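PDB 3GDC: multicopper oxidase from Arthrobacter sp. FB24, which probably couples the one-electron oxidation of phenolic substrates to the reduction of dioxygen to water, as laccases do, using several bound copper ions. Local coordinates for residues A[265-270]-A[279-284]; A[220-225]-A[269-274]; A[12-17]-A[190-195]; A[165-170]-A[184-189]. All blocks are in the same frame, centred on the assembly; numbering follows the deposited sequence.

Contact 1 of 4, residues A[265-270]-A[279-284]. With CU (copper (II) ion), chain G.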
loop_
_atom_site.group_PDB
_atom_site.type_symbol
_atom_site.label_atom_id
_atom_site.label_comp_id
_atom_site.label_asym_id
_atom_site.label_seq_id
_atom_site.Cartn_x
_atom_site.Cartn_y
_atom_site.Cartn_z
ATOM N N LYS A 265 3.939 -25.611 -14.277
ATOM C CA LYS A 265 3.444 -24.268 -14.580
ATOM C C LYS A 265 2.856 -23.588 -13.350
ATOM O O LYS A 265 1.962 -24.139 -12.692
ATOM C CB LYS A 265 2.355 -24.332 -15.650
ATOM C CG LYS A 265 2.825 -24.224 -17.076
ATOM C CD LYS A 265 1.617 -23.991 -17.965
ATOM C CE LYS A 265 1.997 -23.838 -19.422
ATOM N NZ LYS A 265 0.826 -23.330 -20.199
ATOM N N PHE A 266 3.347 -22.384 -13.056
ATOM C CA PHE A 266 2.870 -21.597 -11.924
ATOM C C PHE A 266 2.475 -20.203 -12.380
ATOM O O PHE A 266 3.310 -19.443 -12.880
ATOM C CB PHE A 266 3.939 -21.550 -10.832
ATOM C CG PHE A 266 4.249 -22.900 -10.256
ATOM C CD1 PHE A 266 3.502 -23.396 -9.194
ATOM C CD2 PHE A 266 5.251 -23.698 -10.808
ATOM C CE1 PHE A 266 3.765 -24.654 -8.655
ATOM C CE2 PHE A 266 5.525 -24.975 -10.286
ATOM C CZ PHE A 266 4.782 -25.450 -9.201
ATOM N N MET A 267 1.192 -19.887 -12.243
ATOM C CA MET A 267 0.680 -18.586 -12.670
ATOM C C MET A 267 1.280 -17.443 -11.837
ATOM O O MET A 267 1.578 -17.604 -10.651
ATOM C CB MET A 267 -0.845 -18.559 -12.583
ATOM C CG MET A 267 -1.498 -17.395 -13.307
ATOM S SD MET A 267 -3.295 -17.526 -13.227
ATOM C CE MET A 267 -3.591 -18.669 -14.563
ATOM N N PHE A 268 1.496 -16.305 -12.485
ATOM C CA PHE A 268 1.804 -15.071 -11.767
ATOM C C PHE A 268 0.984 -13.948 -12.379
ATOM O O PHE A 268 0.760 -13.919 -13.601
ATOM C CB PHE A 268 3.313 -14.773 -11.710
ATOM C CG PHE A 268 3.917 -14.337 -13.015
ATOM C CD1 PHE A 268 4.271 -12.998 -13.222
ATOM C CD2 PHE A 268 4.170 -15.263 -14.023
ATOM C CE1 PHE A 268 4.833 -12.590 -14.446
ATOM C CE2 PHE A 268 4.733 -14.870 -15.229
ATOM C CZ PHE A 268 5.070 -13.526 -15.441
ATOM N N HIS A 269 0.491 -13.048 -11.529
ATOM C CA HIS A 269 -0.411 -11.995 -11.997
ATOM C C HIS A 269 -0.640 -10.950 -10.919
ATOM O O HIS A 269 -0.285 -11.154 -9.757
ATOM C CB HIS A 269 -1.766 -12.597 -12.410
ATOM C CG HIS A 269 -2.414 -13.407 -11.334
ATOM N ND1 HIS A 269 -3.251 -12.858 -10.388
ATOM C CD2 HIS A 269 -2.342 -14.729 -11.051
ATOM C CE1 HIS A 269 -3.670 -13.809 -9.572
ATOM N NE2 HIS A 269 -3.126 -14.952 -9.951
ATOM N N ALA A 270 -1.251 -9.836 -11.296
ATOM C CA ALA A 270 -1.734 -8.884 -10.301
ATOM C C ALA A 270 -2.795 -9.574 -9.449
ATOM O O ALA A 270 -3.626 -10.312 -9.978
ATOM C CB ALA A 270 -2.337 -7.678 -10.983
ATOM N N GLY A 279 -4.716 -8.339 -18.961
ATOM C CA GLY A 279 -3.416 -8.612 -19.556
ATOM C C GLY A 279 -2.256 -8.857 -18.618
ATOM O O GLY A 279 -1.229 -9.388 -19.037
ATOM N N TRP A 280 -2.407 -8.475 -17.354
ATOM C CA TRP A 280 -1.332 -8.650 -16.375
ATOM C C TRP A 280 -1.455 -10.043 -15.724
ATOM O O TRP A 280 -1.798 -10.199 -14.553
ATOM C CB TRP A 280 -1.297 -7.438 -15.414
ATOM C CG TRP A 280 -0.307 -7.420 -14.244
ATOM C CD1 TRP A 280 -0.274 -6.468 -13.253
ATOM C CD2 TRP A 280 0.728 -8.367 -13.917
ATOM N NE1 TRP A 280 0.701 -6.762 -12.342
ATOM C CE2 TRP A 280 1.334 -7.919 -12.717
ATOM C CE3 TRP A 280 1.205 -9.546 -14.515
ATOM C CZ2 TRP A 280 2.385 -8.603 -12.105
ATOM C CZ3 TRP A 280 2.251 -10.229 -13.905
ATOM C CH2 TRP A 280 2.828 -9.757 -12.706
ATOM N N MET A 281 -1.190 -11.064 -16.542
ATOM C CA MET A 281 -1.094 -12.445 -16.082
ATOM C C MET A 281 -0.170 -13.254 -16.990
ATOM O O MET A 281 -0.076 -12.995 -18.187
ATOM C CB MET A 281 -2.483 -13.103 -15.968
ATOM C CG MET A 281 -3.241 -13.270 -17.256
ATOM S SD MET A 281 -4.825 -14.166 -17.072
ATOM C CE MET A 281 -4.378 -15.491 -15.998
ATOM N N GLY A 282 0.522 -14.217 -16.396
ATOM C CA GLY A 282 1.388 -15.127 -17.137
ATOM C C GLY A 282 1.680 -16.379 -16.328
ATOM O O GLY A 282 1.063 -16.610 -15.282
ATOM N N PHE A 283 2.614 -17.184 -16.828
ATOM C CA PHE A 283 3.088 -18.372 -16.128
ATOM C C PHE A 283 4.601 -18.377 -16.028
ATOM O O PHE A 283 5.289 -17.904 -16.944
ATOM C CB PHE A 283 2.727 -19.640 -16.902
ATOM C CG PHE A 283 1.263 -19.922 -16.970
ATOM C CD1 PHE A 283 0.590 -20.439 -15.866
ATOM C CD2 PHE A 283 0.563 -19.702 -18.152
ATOM C CE1 PHE A 283 -0.782 -20.718 -15.933
ATOM C CE2 PHE A 283 -0.800 -19.980 -18.230
ATOM C CZ PHE A 283 -1.471 -20.482 -17.120
ATOM N N PHE A 284 5.097 -18.944 -14.932
ATOM C CA PHE A 284 6.451 -19.507 -14.896
ATOM C C PHE A 284 6.355 -20.968 -15.308
ATOM O O PHE A 284 5.421 -21.673 -14.913
ATOM C CB PHE A 284 7.053 -19.444 -13.499
ATOM C CG PHE A 284 7.524 -18.082 -13.104
ATOM C CD1 PHE A 284 8.843 -17.695 -13.326
ATOM C CD2 PHE A 284 6.643 -17.180 -12.506
ATOM C CE1 PHE A 284 9.268 -16.416 -12.955
ATOM C CE2 PHE A 284 7.070 -15.902 -12.130
ATOM C CZ PHE A 284 8.385 -15.530 -12.354
HETATM CU CU CU G . -3.992 -16.593 -9.470
#
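The indole face of Trp280 packs against His269 and Ala270: Ala270 CB sits 3.6 Å from the centroid of its five-membered ring, and His269 CA stands over the face of the six-membered ring. At the rim of the same indole, Phe268 CD1 meets Trp280 CZ3 at 3.5 Å, and the Phe268 ring then turns a face to Phe284 CE2, the two phenyl planes 51° apart. An alanine in place of Trp280 would probably leave Ala270 CB and Phe268 CD1 without their aromatic partner and open a gap beside His269 CA. Over the other side of the sheet Met267 CE touches Met281 CE, and Lys265 lays CD over the Phe283 face, its NZ 4.5 Å from the ring centroid in an off-centre cation-pi contact. His269 NE2 binds copper at 1.9 Å, an ion shared with His134 of the second subunit. Antiparallel pairing sets the register, with Phe266 bonded both ways to Phe284 and Phe268 to Gly282, where a CB would sit tightly against Phe268 CE2. The antiparallel pair forms the middle of a cupredoxin-type sheet, strand 218-223 flanking 264-269 and strand 197-200 flanking 281-287.

Contact 2 of 4, residues A[220-225]-A[269-274]. With CU (copper (II) ion), chain G; CU (copper (II) ion), chain J.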
loop_
_atom_site.group_PDB
_atom_site.type_symbol
_atom_site.label_atom_id
_atom_site.label_comp_id
_atom_site.label_asym_id
_atom_site.label_seq_id
_atom_site.Cartn_x
_atom_site.Cartn_y
_atom_site.Cartn_z
ATOM N N SER A 220 -0.227 -4.798 -7.963
ATOM C CA SER A 220 0.266 -5.874 -7.120
ATOM C C SER A 220 0.852 -7.002 -7.956
ATOM O O SER A 220 0.804 -6.971 -9.196
ATOM C CB SER A 220 -0.821 -6.379 -6.161
ATOM O OG SER A 220 -1.898 -6.963 -6.868
ATOM N N PHE A 221 1.426 -7.977 -7.261
ATOM C CA PHE A 221 2.148 -9.090 -7.871
ATOM C C PHE A 221 1.967 -10.299 -6.991
ATOM O O PHE A 221 2.288 -10.251 -5.800
ATOM C CB PHE A 221 3.648 -8.759 -7.968
ATOM C CG PHE A 221 4.493 -9.867 -8.544
ATOM C CD1 PHE A 221 4.930 -9.812 -9.866
ATOM C CD2 PHE A 221 4.884 -10.952 -7.753
ATOM C CE1 PHE A 221 5.728 -10.836 -10.404
ATOM C CE2 PHE A 221 5.669 -11.982 -8.288
ATOM C CZ PHE A 221 6.092 -11.920 -9.607
ATOM N N HIS A 222 1.494 -11.395 -7.577
ATOM C CA HIS A 222 1.328 -12.644 -6.840
ATOM C C HIS A 222 1.832 -13.800 -7.678
ATOM O O HIS A 222 1.599 -13.826 -8.878
ATOM C CB HIS A 222 -0.155 -12.872 -6.490
ATOM C CG HIS A 222 -0.439 -14.232 -5.925
ATOM N ND1 HIS A 222 0.144 -14.692 -4.765
ATOM C CD2 HIS A 222 -1.235 -15.234 -6.366
ATOM C CE1 HIS A 222 -0.278 -15.919 -4.513
ATOM N NE2 HIS A 222 -1.119 -16.270 -5.468
ATOM N N ILE A 223 2.512 -14.750 -7.040
ATOM C CA ILE A 223 2.967 -15.969 -7.702
ATOM C C ILE A 223 2.301 -17.199 -7.058
ATOM O O ILE A 223 2.322 -17.352 -5.836
ATOM C CB ILE A 223 4.516 -16.090 -7.662
ATOM C CG1 ILE A 223 4.990 -17.420 -8.235
ATOM C CG2 ILE A 223 5.054 -15.906 -6.233
ATOM C CD1 ILE A 223 4.908 -17.499 -9.706
ATOM N N HIS A 224 1.715 -18.060 -7.886
ATOM C CA HIS A 224 1.091 -19.299 -7.406
ATOM C C HIS A 224 2.111 -20.293 -6.888
ATOM O O HIS A 224 3.159 -20.501 -7.510
ATOM C CB HIS A 224 0.331 -19.984 -8.541
ATOM C CG HIS A 224 -0.974 -19.339 -8.886
ATOM N ND1 HIS A 224 -2.037 -20.057 -9.394
ATOM C CD2 HIS A 224 -1.395 -18.053 -8.799
ATOM C CE1 HIS A 224 -3.051 -19.242 -9.615
ATOM N NE2 HIS A 224 -2.688 -18.021 -9.262
ATOM N N GLY A 225 1.777 -20.922 -5.764
ATOM C CA GLY A 225 2.540 -22.041 -5.203
ATOM C C GLY A 225 3.925 -21.728 -4.669
ATOM O O GLY A 225 4.698 -22.640 -4.361
ATOM N N HIS A 269 0.491 -13.048 -11.529
ATOM C CA HIS A 269 -0.411 -11.995 -11.997
ATOM C C HIS A 269 -0.640 -10.950 -10.919
ATOM O O HIS A 269 -0.285 -11.154 -9.757
ATOM C CB HIS A 269 -1.766 -12.597 -12.410
ATOM C CG HIS A 269 -2.414 -13.407 -11.334
ATOM N ND1 HIS A 269 -3.251 -12.858 -10.388
ATOM C CD2 HIS A 269 -2.342 -14.729 -11.051
ATOM C CE1 HIS A 269 -3.670 -13.809 -9.572
ATOM N NE2 HIS A 269 -3.126 -14.952 -9.951
ATOM N N ALA A 270 -1.251 -9.836 -11.296
ATOM C CA ALA A 270 -1.734 -8.884 -10.301
ATOM C C ALA A 270 -2.795 -9.574 -9.449
ATOM O O ALA A 270 -3.626 -10.312 -9.978
ATOM C CB ALA A 270 -2.337 -7.678 -10.983
ATOM N N HIS A 271 -2.770 -9.350 -8.141
ATOM C CA HIS A 271 -3.857 -9.851 -7.306
ATOM C C HIS A 271 -5.036 -8.865 -7.301
ATOM O O HIS A 271 -5.985 -9.005 -6.529
ATOM C CB HIS A 271 -3.390 -10.219 -5.894
ATOM C CG HIS A 271 -4.175 -11.343 -5.287
ATOM N ND1 HIS A 271 -5.537 -11.267 -5.088
ATOM C CD2 HIS A 271 -3.802 -12.575 -4.867
ATOM C CE1 HIS A 271 -5.968 -12.399 -4.562
ATOM N NE2 HIS A 271 -4.935 -13.211 -4.416
ATOM N N LYS A 272 -4.949 -7.861 -8.171
ATOM C CA LYS A 272 -6.090 -7.032 -8.530
ATOM C C LYS A 272 -6.685 -7.660 -9.788
ATOM O O LYS A 272 -6.141 -7.522 -10.886
ATOM C CB LYS A 272 -5.656 -5.583 -8.780
ATOM C CG LYS A 272 -6.822 -4.646 -9.099
ATOM C CD LYS A 272 -7.272 -3.916 -7.862
ATOM C CE LYS A 272 -8.770 -3.645 -7.877
ATOM N NZ LYS A 272 -9.288 -3.104 -9.158
ATOM N N THR A 273 -7.806 -8.353 -9.613
ATOM C CA THR A 273 -8.389 -9.216 -10.647
ATOM C C THR A 273 -8.703 -8.506 -11.973
ATOM O O THR A 273 -8.480 -9.068 -13.039
ATOM C CB THR A 273 -9.634 -9.982 -10.107
ATOM O OG1 THR A 273 -10.764 -9.101 -10.047
ATOM C CG2 THR A 273 -9.345 -10.528 -8.723
ATOM N N GLU A 274 -9.194 -7.271 -11.891
ATOM C CA GLU A 274 -9.423 -6.406 -13.046
ATOM C C GLU A 274 -8.189 -6.321 -13.965
ATOM O O GLU A 274 -8.310 -6.382 -15.196
ATOM C CB GLU A 274 -9.790 -5.008 -12.545
ATOM C CG GLU A 274 -10.053 -3.956 -13.614
ATOM C CD GLU A 274 -10.156 -2.535 -13.050
ATOM O OE1 GLU A 274 -10.415 -1.606 -13.851
ATOM O OE2 GLU A 274 -9.995 -2.338 -11.818
HETATM CU CU CU G . -3.992 -16.593 -9.470
HETATM CU CU CU J . -5.079 -15.327 -4.115
#
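Histidines from both segments line an intersubunit copper cluster, an arrangement consistent with the trinuclear site of multicopper oxidases. His224 NE2 joins His269 NE2 on the same copper, at 1.9 Å, with His134 of the second subunit as third ligand. The rings of His224 and His269 meet rim to rim, with His224 NE2 and His269 NE2 3.2 Å apart. His271 NE2 holds a second copper at 2.1 Å, together with His93 and His132 of that subunit, and His222 NE2 binds a further copper with His91 of the second subunit. Between these ligands the rings brace one another: the edge of His271 is directed at the face of His222, with His271 CD2 3.9 Å from His222 CG, and His222 turns its own edge toward the face of His269 in an offset edge-to-face pair. CG anti to the backbone N (chi1 171°) starts the His222 side chain in the same direction as that of His271. Backbone bonds in both directions join His222 and His269, and Ser220 OG accepts from His271 N at 2.8 Å. Asp101 of the second subunit is the main polar partner of His224. His222 ND1 is hydrogen-bonded to Asp244 O, which would help hold that ring in its rotation; the cluster is likely to depend on the assembled subunits.

Contact 3 of 4, residues A[12-17]-A[190-195]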
loop_
_atom_site.group_PDB
_atom_site.type_symbol
_atom_site.label_atom_id
_atom_site.label_comp_id
_atom_site.label_asym_id
_atom_site.label_seq_id
_atom_site.Cartn_x
_atom_site.Cartn_y
_atom_site.Cartn_z
ATOM N N ASP A 12 9.254 -7.257 -27.739
ATOM C CA ASP A 12 9.494 -8.645 -27.302
ATOM C C ASP A 12 9.690 -8.684 -25.790
ATOM O O ASP A 12 10.807 -8.510 -25.300
ATOM C CB ASP A 12 10.703 -9.262 -28.015
ATOM C CG ASP A 12 10.880 -10.760 -27.716
ATOM O OD1 ASP A 12 10.232 -11.317 -26.801
ATOM O OD2 ASP A 12 11.695 -11.396 -28.414
ATOM N N PRO A 13 8.600 -8.901 -25.038
ATOM C CA PRO A 13 8.682 -8.922 -23.571
ATOM C C PRO A 13 9.644 -9.973 -23.010
ATOM O O PRO A 13 10.269 -9.740 -21.964
ATOM C CB PRO A 13 7.241 -9.224 -23.145
ATOM C CG PRO A 13 6.401 -8.697 -24.313
ATOM C CD PRO A 13 7.215 -9.099 -25.511
ATOM N N THR A 14 9.753 -11.119 -23.687
ATOM C CA THR A 14 10.677 -12.174 -23.252
ATOM C C THR A 14 12.124 -11.697 -23.319
ATOM O O THR A 14 12.899 -11.930 -22.391
ATOM C CB THR A 14 10.491 -13.483 -24.067
ATOM O OG1 THR A 14 9.200 -14.023 -23.773
ATOM C CG2 THR A 14 11.531 -14.532 -23.688
ATOM N N ALA A 15 12.474 -11.029 -24.416
ATOM C CA ALA A 15 13.809 -10.461 -24.573
ATOM C C ALA A 15 14.059 -9.390 -23.503
ATOM O O ALA A 15 15.114 -9.377 -22.846
ATOM C CB ALA A 15 13.965 -9.879 -25.962
ATOM N N ILE A 16 13.070 -8.521 -23.314
ATOM C CA ILE A 16 13.140 -7.441 -22.314
ATOM C C ILE A 16 13.397 -7.994 -20.911
ATOM O O ILE A 16 14.167 -7.423 -20.127
ATOM C CB ILE A 16 11.851 -6.580 -22.354
ATOM C CG1 ILE A 16 11.825 -5.784 -23.666
ATOM C CG2 ILE A 16 11.755 -5.650 -21.121
ATOM C CD1 ILE A 16 10.615 -4.882 -23.846
ATOM N N LEU A 17 12.760 -9.127 -20.614
ATOM C CA LEU A 17 12.851 -9.773 -19.320
ATOM C C LEU A 17 14.298 -9.962 -18.841
ATOM O O LEU A 17 14.585 -9.823 -17.649
ATOM C CB LEU A 17 12.128 -11.120 -19.382
ATOM C CG LEU A 17 11.911 -11.967 -18.142
ATOM C CD1 LEU A 17 10.913 -11.277 -17.202
ATOM C CD2 LEU A 17 11.377 -13.311 -18.617
ATOM N N PHE A 190 -0.848 -10.399 -21.718
ATOM C CA PHE A 190 -0.902 -11.876 -21.802
ATOM C C PHE A 190 0.271 -12.585 -22.498
ATOM O O PHE A 190 0.204 -13.801 -22.736
ATOM C CB PHE A 190 -2.205 -12.354 -22.465
ATOM C CG PHE A 190 -3.461 -11.845 -21.816
ATOM C CD1 PHE A 190 -3.832 -12.273 -20.543
ATOM C CD2 PHE A 190 -4.308 -10.989 -22.505
ATOM C CE1 PHE A 190 -5.015 -11.816 -19.951
ATOM C CE2 PHE A 190 -5.499 -10.530 -21.924
ATOM C CZ PHE A 190 -5.852 -10.944 -20.651
ATOM N N HIS A 191 1.352 -11.866 -22.800
ATOM C CA HIS A 191 2.500 -12.494 -23.469
ATOM C C HIS A 191 3.018 -13.735 -22.735
ATOM O O HIS A 191 3.318 -14.765 -23.375
ATOM C CB HIS A 191 3.632 -11.480 -23.697
ATOM C CG HIS A 191 4.908 -12.093 -24.188
ATOM N ND1 HIS A 191 5.148 -12.346 -25.522
ATOM C CD2 HIS A 191 6.016 -12.501 -23.523
ATOM C CE1 HIS A 191 6.349 -12.883 -25.656
ATOM N NE2 HIS A 191 6.897 -12.983 -24.458
ATOM N N PHE A 192 3.130 -13.649 -21.409
ATOM C CA PHE A 192 3.712 -14.746 -20.627
ATOM C C PHE A 192 2.714 -15.884 -20.340
ATOM O O PHE A 192 3.059 -16.882 -19.706
ATOM C CB PHE A 192 4.396 -14.222 -19.353
ATOM C CG PHE A 192 5.554 -13.298 -19.637
ATOM C CD1 PHE A 192 6.763 -13.810 -20.132
ATOM C CD2 PHE A 192 5.429 -11.923 -19.454
ATOM C CE1 PHE A 192 7.847 -12.966 -20.415
ATOM C CE2 PHE A 192 6.519 -11.057 -19.730
ATOM C CZ PHE A 192 7.726 -11.586 -20.214
ATOM N N MET A 193 1.492 -15.729 -20.835
ATOM C CA MET A 193 0.547 -16.856 -20.896
ATOM C C MET A 193 0.969 -17.772 -22.035
ATOM O O MET A 193 0.975 -19.002 -21.890
ATOM C CB MET A 193 -0.888 -16.385 -21.128
ATOM C CG MET A 193 -1.498 -15.541 -20.011
ATOM S SD MET A 193 -1.768 -16.472 -18.492
ATOM C CE MET A 193 -3.174 -17.502 -18.969
ATOM N N ASP A 194 1.328 -17.162 -23.161
ATOM C CA ASP A 194 1.704 -17.905 -24.373
ATOM C C ASP A 194 3.155 -18.322 -24.379
ATOM O O ASP A 194 3.515 -19.343 -24.987
ATOM C CB ASP A 194 1.402 -17.072 -25.618
ATOM C CG ASP A 194 -0.075 -16.872 -25.826
ATOM O OD1 ASP A 194 -0.854 -17.760 -25.412
ATOM O OD2 ASP A 194 -0.463 -15.833 -26.405
ATOM N N PHE A 195 3.990 -17.515 -23.721
ATOM C CA PHE A 195 5.424 -17.731 -23.659
ATOM C C PHE A 195 5.863 -17.669 -22.207
ATOM O O PHE A 195 6.395 -16.658 -21.760
ATOM C CB PHE A 195 6.153 -16.696 -24.528
ATOM C CG PHE A 195 5.778 -16.790 -25.974
ATOM C CD1 PHE A 195 6.376 -17.749 -26.789
ATOM C CD2 PHE A 195 4.781 -15.976 -26.507
ATOM C CE1 PHE A 195 6.007 -17.876 -28.121
ATOM C CE2 PHE A 195 4.407 -16.094 -27.837
ATOM C CZ PHE A 195 5.024 -17.045 -28.646
HETATM O O HOH W 1 9.251 -16.069 -21.788
#
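Thr14 OG1 is gripped by two groups, His191 NE2 at 2.6 Å and a water at 2.9 Å, which donates to Phe195 O. The hydroxyl oxygen lies in the plane of the imidazole, at its edge; either partner of this short bond could supply the proton. Pro13 covers one face of the same ring, its CD 3.8 Å above the centre, close to the normal, and CB reaching His191 CD2 at 3.5 Å. His191 CG is anti to the backbone N (chi1 171°), which starts the side chain toward helix 13-18. His191 turns CD2 over the centre of the Phe192 face, and Phe192 CZ meets Pro13 CB at 3.8 Å while its CE1 lies 4.0 Å from Leu17 CD2. An alanine at His191 would probably leave Thr14 OG1 without its protein partner and open a gap beside the Pro13 ring. Asp12 N-caps helix 13-18 through weak bonds from Thr14 N and Ala15 N to OD1. Leu17 also packs on Val197, joining helix 13-18 to the second cupredoxin-like domain. Asp12 OD1 lies 4.4 Å from His191 NE2, and a carboxylate so near might raise the basicity of the imidazole, though the donor in the short bond stays undetermined.

Contact 4 of 4, residues A[165-170]-A[184-189]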
loop_
_atom_site.group_PDB
_atom_site.type_symbol
_atom_site.label_atom_id
_atom_site.label_comp_id
_atom_site.label_asym_id
_atom_site.label_seq_id
_atom_site.Cartn_x
_atom_site.Cartn_y
_atom_site.Cartn_z
ATOM N N MET A 165 16.228 -11.208 -13.693
ATOM C CA MET A 165 15.283 -10.673 -14.665
ATOM C C MET A 165 14.657 -9.360 -14.200
ATOM O O MET A 165 14.770 -8.982 -13.023
ATOM C CB MET A 165 14.201 -11.707 -15.002
ATOM C CG MET A 165 13.577 -12.365 -13.812
ATOM S SD MET A 165 12.437 -13.695 -14.281
ATOM C CE MET A 165 13.566 -14.993 -14.708
ATOM N N VAL A 166 14.030 -8.669 -15.148
ATOM C CA VAL A 166 13.337 -7.410 -14.895
ATOM C C VAL A 166 11.891 -7.497 -15.382
ATOM O O VAL A 166 11.606 -8.002 -16.471
ATOM C CB VAL A 166 14.087 -6.159 -15.499
ATOM C CG1 VAL A 166 14.307 -6.281 -17.006
ATOM C CG2 VAL A 166 13.368 -4.855 -15.150
ATOM N N MET A 167 10.987 -7.001 -14.544
ATOM C CA MET A 167 9.562 -6.974 -14.854
ATOM C C MET A 167 8.991 -5.587 -14.597
ATOM O O MET A 167 8.919 -5.133 -13.440
ATOM C CB MET A 167 8.818 -8.011 -14.003
ATOM C CG MET A 167 9.161 -9.437 -14.387
ATOM S SD MET A 167 8.078 -10.605 -13.552
ATOM C CE MET A 167 8.565 -12.125 -14.400
ATOM N N VAL A 168 8.581 -4.920 -15.670
ATOM C CA VAL A 168 7.973 -3.600 -15.565
ATOM C C VAL A 168 6.461 -3.737 -15.796
ATOM O O VAL A 168 6.014 -4.202 -16.857
ATOM C CB VAL A 168 8.582 -2.584 -16.558
ATOM C CG1 VAL A 168 7.930 -1.216 -16.381
ATOM C CG2 VAL A 168 10.122 -2.494 -16.391
ATOM N N MET A 169 5.692 -3.361 -14.780
ATOM C CA MET A 169 4.234 -3.461 -14.821
ATOM C C MET A 169 3.669 -2.136 -15.297
ATOM O O MET A 169 3.942 -1.088 -14.697
ATOM C CB MET A 169 3.670 -3.785 -13.426
ATOM C CG MET A 169 4.204 -5.047 -12.789
ATOM S SD MET A 169 3.481 -5.347 -11.157
ATOM C CE MET A 169 4.189 -3.982 -10.208
ATOM N N ASN A 170 2.881 -2.171 -16.372
ATOM C CA ASN A 170 2.312 -0.948 -16.921
ATOM C C ASN A 170 0.840 -1.095 -17.306
ATOM O O ASN A 170 0.222 -2.147 -17.084
ATOM C CB ASN A 170 3.117 -0.475 -18.148
ATOM C CG ASN A 170 2.967 -1.414 -19.348
ATOM O OD1 ASN A 170 2.240 -2.402 -19.273
ATOM N ND2 ASN A 170 3.641 -1.102 -20.456
ATOM N N SER A 184 0.018 -4.859 -18.627
ATOM C CA SER A 184 1.027 -5.822 -19.036
ATOM C C SER A 184 2.167 -5.895 -18.037
ATOM O O SER A 184 2.294 -5.036 -17.169
ATOM C CB SER A 184 1.561 -5.504 -20.447
ATOM O OG SER A 184 2.701 -4.649 -20.425
ATOM N N VAL A 185 2.949 -6.965 -18.152
ATOM C CA VAL A 185 4.313 -6.961 -17.651
ATOM C C VAL A 185 5.254 -7.020 -18.853
ATOM O O VAL A 185 5.148 -7.905 -19.710
ATOM C CB VAL A 185 4.593 -8.070 -16.601
ATOM C CG1 VAL A 185 4.015 -9.431 -17.019
ATOM C CG2 VAL A 185 6.098 -8.191 -16.336
ATOM N N ASN A 186 6.156 -6.046 -18.933
ATOM C CA ASN A 186 7.119 -5.974 -20.038
ATOM C C ASN A 186 6.588 -5.714 -21.448
ATOM O O ASN A 186 7.259 -6.003 -22.431
ATOM C CB ASN A 186 8.092 -7.170 -19.985
ATOM C CG ASN A 186 9.058 -7.057 -18.835
ATOM O OD1 ASN A 186 9.099 -6.025 -18.157
ATOM N ND2 ASN A 186 9.847 -8.105 -18.601
ATOM N N GLY A 187 5.388 -5.146 -21.542
ATOM C CA GLY A 187 4.955 -4.516 -22.778
ATOM C C GLY A 187 3.712 -5.045 -23.460
ATOM O O GLY A 187 2.989 -4.264 -24.081
ATOM N N LEU A 188 3.467 -6.351 -23.370
ATOM C CA LEU A 188 2.359 -6.960 -24.122
ATOM C C LEU A 188 1.414 -7.762 -23.234
ATOM O O LEU A 188 1.829 -8.738 -22.610
ATOM C CB LEU A 188 2.886 -7.873 -25.222
ATOM C CG LEU A 188 3.739 -7.308 -26.352
ATOM C CD1 LEU A 188 4.099 -8.482 -27.281
ATOM C CD2 LEU A 188 2.987 -6.209 -27.095
ATOM N N PRO A 189 0.139 -7.354 -23.183
ATOM C CA PRO A 189 -0.888 -8.086 -22.450
ATOM C C PRO A 189 -0.851 -9.585 -22.771
ATOM O O PRO A 189 -0.787 -9.968 -23.949
ATOM C CB PRO A 189 -2.177 -7.463 -22.978
ATOM C CG PRO A 189 -1.786 -6.056 -23.249
ATOM C CD PRO A 189 -0.417 -6.147 -23.824
#
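The side-chain amide of Asn186 bonds the backbone of strand 163-172 twice, as a neighbouring strand would. Its ND2 donates to Val166 O at 2.8 Å, almost straight at 177° and in the plane of both the amide and the carbonyl, while OD1 accepts from Val168 N at 2.8 Å, the N-H tilted from the amide plane. CG anti to the carbonyl carbon (chi1 -71°) starts the side chain toward that strand, and the pair of bonds holds the amide group against rotation. Backbone bonds continue the ladder: Asn186 N donates to Val168 O, and Asn170 and Ser184 are joined both ways as an antiparallel hydrogen-bonded pair. Between them Met169 and Val185 form a non-hydrogen-bonded pair. The two segments belong to a beta hairpin at the outer side of a six-stranded sheet of the second cupredoxin-like domain, and Asn186, with positive phi, is where the second strand has ended and the chain turns off. In that turn Ser184 OG accepts from Gly187 N at 3.0 Å, an ST motif, and the backbone angles of Gly187 call for glycine. Apolar contact is slight: Val185 CG2 touches Met167 CB at 3.6 Å, while its CG1 packs on Trp280. Of the weaker contacts, Val185 CA approaches Val168 O at 3.3 Å and Met169 CA approaches Ser184 O at 3.4 Å.

In the fold
Contacts 1 and 2 share His269 and Ala270 and lie 7 Å apart between centres, in one sheet; both touch the copper held by His224 and His269. Contact 3 backs onto contact 1 through a probable hydrogen bond from Phe283 N to Phe192 O, 2.9 Å, and onto contact 4 through a probable hydrogen bond from Val166 N to Leu17 O, 2.8 Å. Contact 4 meets contact 1 where Trp280 NE1 lies 3.3 Å from Met169 SD. Contacts 3 and 4 stand back from the metals: Phe192 is about 13 Å and Val168 about 12 Å, side chain to copper.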